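Local coordinates for protein CrRbcX-IIa (Chlamydomonas reinhardtii, PDB 5BS1) that acts as a Rubisco-assembly chaperone of the RbcX family, working as a helical dimer that probably binds the Rubisco large subunit, at residues A[83-86]-A[87-91]; A[103-106]-A[107-110]. All blocks are in the same frame, centred on the assembly; numbering follows the deposited sequence. Where two conformers were deposited one is given.

Contact 1 of 2, residues A[83-86]-A[87-91]; sequences ALRL and MEVRE
Two successive turns of the α-helix 80-96 meet here through an i to i+3 salt bridge, R85 to E88, and an i to i+4 contact, R85 to V89. NH1 of R85 reaches OE1 of E88 at 2.9 Å with an N-H...O angle of 154°. The oxygen lies near the guanidinium plane, yet the donor stands well above the carboxylate, and the two planes are 88° apart. With CG anti to the backbone N (chi1 179°) and a bend at chi2, the arginine chain runs on in the C-terminal direction, bringing its guanidinium face over V89. Methyl CG2 of V89 sits 3.5 Å from CZ of R85, centred over that face, while NH2 is held by Q36 on helix 13-38.

On another flank the selenomethionine M87 bends at chi3, and its CE lies 3.8 Å from CB of A83 and 4.1 Å from CD2 of L84. Backbone bonds underlie both groups, such as M87 N to A83 O at 2.8 Å. Around this turn, L86 packs on W71 and M72 of helix 69-78, V89 rests on A29 of helix 13-38, and M118 of the second subunit touches L84 and M87.

Contact 2 of 2, residues A[103-106]-A[107-110]; sequences MEMA and SRET
S107 and M103 are joined by two hydrogen bonds to a single carbonyl, a serine side chain folded back onto the preceding turn of the α-helix 99-121. OG of S107 donates to O of M103 at 2.8 Å, and the backbone N of S107 reaches the same oxygen at 2.9 Å. The donors arrive from opposite faces of the carbonyl plane, the hydroxyl 38° out of it. Chi1 of -64° sets OG beside the serine's own backbone N, within range of that carbonyl. Methyl CE of the selenomethionine M103 comes to 3.5 Å from OG of S107, which makes this flank compact. Replacing this serine by alanine removes OG, which would probably cost M103 O its hydroxyl donor and open a small gap beside the M103 methyl.

The partly exposed E104-R108 side is looser, although residues of the second subunit border it. OE2 of E104 and NH1 of R108 stand 4.4 Å apart, beyond a salt bridge, and a water spans them, donating to the carboxylate and accepting from NH1 at 2.8 Å in the guanidinium plane. The stronger partner of R108 is the carbonyl of S7 of the second subunit, bonded by NH2. E109 reaches across the interface, its OE2 forming a salt bridge with R15 of that subunit.

One turn beyond S107, the pattern recurs: OG1 of T110 donates to O of A106 at 2.7 Å, its oxygen also hydrogen-bonded by NE of R22 of the second subunit, while N of T110 approaches A106 O from the other face.

Contact 1 and contact 2 lie in series on consecutive helices, 80-96 and then 99-121, both parts of the RbcX chain. Their centres are 29 Å apart, their nearest atoms about 17 Å, and they lie on opposite sides of the chain's centre, so neither touches the other within one subunit. The dimer relates them instead: N114 of the second subunit, on its helix 99-121, bonds to R90 and E91 of contact 1, while contact 2 on this chain's helix 99-121 meets S7, R15 and R22 of that subunit. Contact 1 thus belongs to the packed helical body, and contact 2 to a protruding helix that reaches across the interface.

Contact 1 of 2, residues A[83-86]-A[87-91]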
loop_
_atom_site.group_PDB
_atom_site.type_symbol
_atom_site.label_atom_id
_atom_site.label_comp_id
_atom_site.label_asym_id
_atom_site.label_seq_id
_atom_site.Cartn_x
_atom_site.Cartn_y
_atom_site.Cartn_z
ATOM N N ALA A 83 22.810 6.483 -5.599
ATOM C CA ALA A 83 21.479 7.027 -5.885
ATOM C C ALA A 83 21.051 6.761 -7.318
ATOM O O ALA A 83 19.908 6.332 -7.540
ATOM C CB ALA A 83 21.404 8.502 -5.584
ATOM N N LEU A 84 21.950 6.944 -8.291
ATOM C CA LEU A 84 21.606 6.637 -9.681
ATOM C C LEU A 84 21.180 5.191 -9.847
ATOM O O LEU A 84 20.222 4.892 -10.551
ATOM C CB LEU A 84 22.739 6.948 -10.641
ATOM C CG LEU A 84 23.134 8.402 -10.854
ATOM C CD1 LEU A 84 24.241 8.460 -11.888
ATOM C CD2 LEU A 84 21.984 9.285 -11.263
ATOM N N ARG A 85 21.902 4.268 -9.206
ATOM C CA ARG A 85 21.560 2.874 -9.305
ATOM C C ARG A 85 20.199 2.548 -8.661
ATOM O O ARG A 85 19.409 1.813 -9.238
ATOM C CB ARG A 85 22.655 2.011 -8.667
ATOM C CG ARG A 85 22.373 0.525 -8.709
ATOM C CD ARG A 85 22.291 -0.021 -10.115
ATOM N NE ARG A 85 22.046 -1.461 -10.098
ATOM C CZ ARG A 85 21.391 -2.130 -11.034
ATOM N NH1 ARG A 85 20.937 -1.509 -12.118
ATOM N NH2 ARG A 85 21.173 -3.432 -10.897
ATOM N N LEU A 86 19.953 3.103 -7.488
ATOM C CA LEU A 86 18.684 2.872 -6.780
ATOM C C LEU A 86 17.532 3.434 -7.620
ATOM O O LEU A 86 16.480 2.817 -7.692
ATOM C CB LEU A 86 18.710 3.532 -5.424
ATOM C CG LEU A 86 19.620 2.883 -4.384
ATOM C CD1 LEU A 86 19.851 3.828 -3.217
ATOM C CD2 LEU A 86 19.043 1.551 -3.920
HETATM N N MSE A 87 17.748 4.604 -8.218
HETATM C CA MSE A 87 16.734 5.233 -9.105
HETATM C C MSE A 87 16.434 4.372 -10.303
HETATM O O MSE A 87 15.282 4.190 -10.657
HETATM C CB MSE A 87 17.206 6.617 -9.541
HETATM C CG MSE A 87 16.907 7.550 -8.389
HETATM SE SE MSE A 87 17.121 9.472 -8.745
HETATM C CE MSE A 87 18.995 9.128 -8.505
ATOM N N GLU A 88 17.474 3.824 -10.934
ATOM C CA GLU A 88 17.325 2.961 -12.095
ATOM C C GLU A 88 16.478 1.737 -11.718
ATOM O O GLU A 88 15.581 1.331 -12.457
ATOM C CB GLU A 88 18.730 2.549 -12.600
ATOM C CG GLU A 88 18.814 1.458 -13.658
ATOM C CD GLU A 88 20.261 1.210 -14.133
ATOM O OE1 GLU A 88 21.211 1.155 -13.304
ATOM O OE2 GLU A 88 20.468 1.086 -15.357
ATOM N N VAL A 89 16.837 1.111 -10.603
ATOM C CA VAL A 89 16.194 -0.136 -10.192
ATOM C C VAL A 89 14.717 0.112 -9.839
ATOM O O VAL A 89 13.842 -0.672 -10.220
ATOM C CB VAL A 89 16.987 -0.831 -9.066
ATOM C CG1 VAL A 89 16.232 -2.018 -8.493
ATOM C CG2 VAL A 89 18.340 -1.293 -9.591
ATOM N N ARG A 90 14.422 1.168 -9.103
ATOM C CA ARG A 90 13.032 1.411 -8.711
ATOM C C ARG A 90 12.161 1.770 -9.918
ATOM O O ARG A 90 10.980 1.442 -9.939
ATOM C CB ARG A 90 12.896 2.439 -7.586
ATOM C CG ARG A 90 13.056 3.892 -8.011
ATOM C CD ARG A 90 12.928 4.818 -6.824
ATOM N NE ARG A 90 13.051 6.212 -7.207
ATOM C CZ ARG A 90 12.741 7.251 -6.424
ATOM N NH1 ARG A 90 12.293 7.068 -5.200
ATOM N NH2 ARG A 90 12.913 8.497 -6.864
ATOM N N GLU A 91 12.755 2.390 -10.942
ATOM C CA GLU A 91 12.045 2.704 -12.172
ATOM C C GLU A 91 11.845 1.426 -13.005
ATOM O O GLU A 91 10.729 1.180 -13.517
ATOM C CB GLU A 91 12.808 3.779 -12.963
ATOM C CG GLU A 91 12.072 4.227 -14.218
ATOM C CD GLU A 91 12.586 5.543 -14.815
ATOM O OE1 GLU A 91 13.261 6.365 -14.146
ATOM O OE2 GLU A 91 12.257 5.794 -16.001
#

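Contact 2 of 2, residues A[103-106]-A[107-110]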
loop_
_atom_site.group_PDB
_atom_site.type_symbol
_atom_site.label_atom_id
_atom_site.label_comp_id
_atom_site.label_asym_id
_atom_site.label_seq_id
_atom_site.Cartn_x
_atom_site.Cartn_y
_atom_site.Cartn_z
HETATM N N MSE A 103 -4.051 -6.429 -7.592
HETATM C CA MSE A 103 -5.452 -5.991 -7.419
HETATM C C MSE A 103 -6.381 -7.196 -7.357
HETATM O O MSE A 103 -7.307 -7.224 -6.560
HETATM C CB MSE A 103 -5.878 -5.013 -8.487
HETATM C CG MSE A 103 -7.316 -4.506 -8.313
HETATM SE SE MSE A 103 -7.549 -3.476 -6.652
HETATM C CE MSE A 103 -9.495 -3.228 -6.704
ATOM N N GLU A 104 -6.111 -8.229 -8.146
ATOM C CA GLU A 104 -6.948 -9.449 -8.077
ATOM C C GLU A 104 -6.839 -10.169 -6.732
ATOM O O GLU A 104 -7.860 -10.578 -6.175
ATOM C CB GLU A 104 -6.709 -10.372 -9.256
ATOM C CG GLU A 104 -7.649 -11.569 -9.284
ATOM C CD GLU A 104 -9.123 -11.199 -9.372
ATOM O OE1 GLU A 104 -9.527 -10.106 -9.792
ATOM O OE2 GLU A 104 -9.979 -12.027 -8.980
HETATM N N MSE A 105 -5.637 -10.256 -6.165
HETATM C CA MSE A 105 -5.464 -10.836 -4.821
HETATM C C MSE A 105 -6.211 -10.005 -3.797
HETATM O O MSE A 105 -6.948 -10.537 -2.943
HETATM C CB MSE A 105 -3.996 -10.934 -4.383
HETATM C CG MSE A 105 -3.261 -12.079 -5.070
HETATM SE SE MSE A 105 -1.493 -12.380 -4.262
HETATM C CE MSE A 105 -0.541 -10.766 -4.848
ATOM N N ALA A 106 -6.077 -8.685 -3.886
ATOM C CA ALA A 106 -6.746 -7.785 -2.926
ATOM C C ALA A 106 -8.265 -7.955 -2.999
ATOM O O ALA A 106 -8.956 -7.962 -1.988
ATOM C CB ALA A 106 -6.351 -6.336 -3.168
ATOM N N SER A 107 -8.759 -8.101 -4.217
ATOM C CA SER A 107 -10.199 -8.194 -4.497
ATOM C C SER A 107 -10.724 -9.555 -4.041
ATOM O O SER A 107 -11.691 -9.631 -3.279
ATOM C CB SER A 107 -10.440 -7.976 -5.985
ATOM O OG SER A 107 -10.068 -6.661 -6.363
ATOM N N ARG A 108 -10.092 -10.613 -4.517
ATOM C CA ARG A 108 -10.499 -11.965 -4.152
ATOM C C ARG A 108 -10.466 -12.141 -2.626
ATOM O O ARG A 108 -11.409 -12.667 -2.046
ATOM C CB ARG A 108 -9.594 -12.989 -4.809
ATOM C CG ARG A 108 -9.910 -14.428 -4.385
ATOM C CD ARG A 108 -9.041 -15.456 -5.054
ATOM N NE ARG A 108 -7.621 -15.337 -4.754
ATOM C CZ ARG A 108 -6.703 -14.871 -5.605
ATOM N NH1 ARG A 108 -7.045 -14.446 -6.814
ATOM N NH2 ARG A 108 -5.428 -14.848 -5.237
ATOM N N GLU A 109 -9.386 -11.710 -1.997
ATOM C CA GLU A 109 -9.257 -11.930 -0.541
ATOM C C GLU A 109 -10.214 -11.052 0.265
ATOM O O GLU A 109 -10.553 -11.399 1.416
ATOM C CB GLU A 109 -7.797 -11.821 -0.111
ATOM C CG GLU A 109 -6.968 -12.958 -0.702
ATOM C CD GLU A 109 -5.525 -12.988 -0.248
ATOM O OE1 GLU A 109 -5.085 -12.085 0.497
ATOM O OE2 GLU A 109 -4.818 -13.939 -0.636
ATOM N N THR A 110 -10.649 -9.919 -0.286
ATOM C CA THR A 110 -11.704 -9.121 0.332
ATOM C C THR A 110 -13.029 -9.894 0.317
ATOM O O THR A 110 -13.718 -10.003 1.342
ATOM C CB THR A 110 -11.885 -7.758 -0.330
ATOM O OG1 THR A 110 -10.691 -6.975 -0.139
ATOM C CG2 THR A 110 -13.058 -7.008 0.267
HETATM O O HOH W 1 -9.476 -14.483 -8.174
#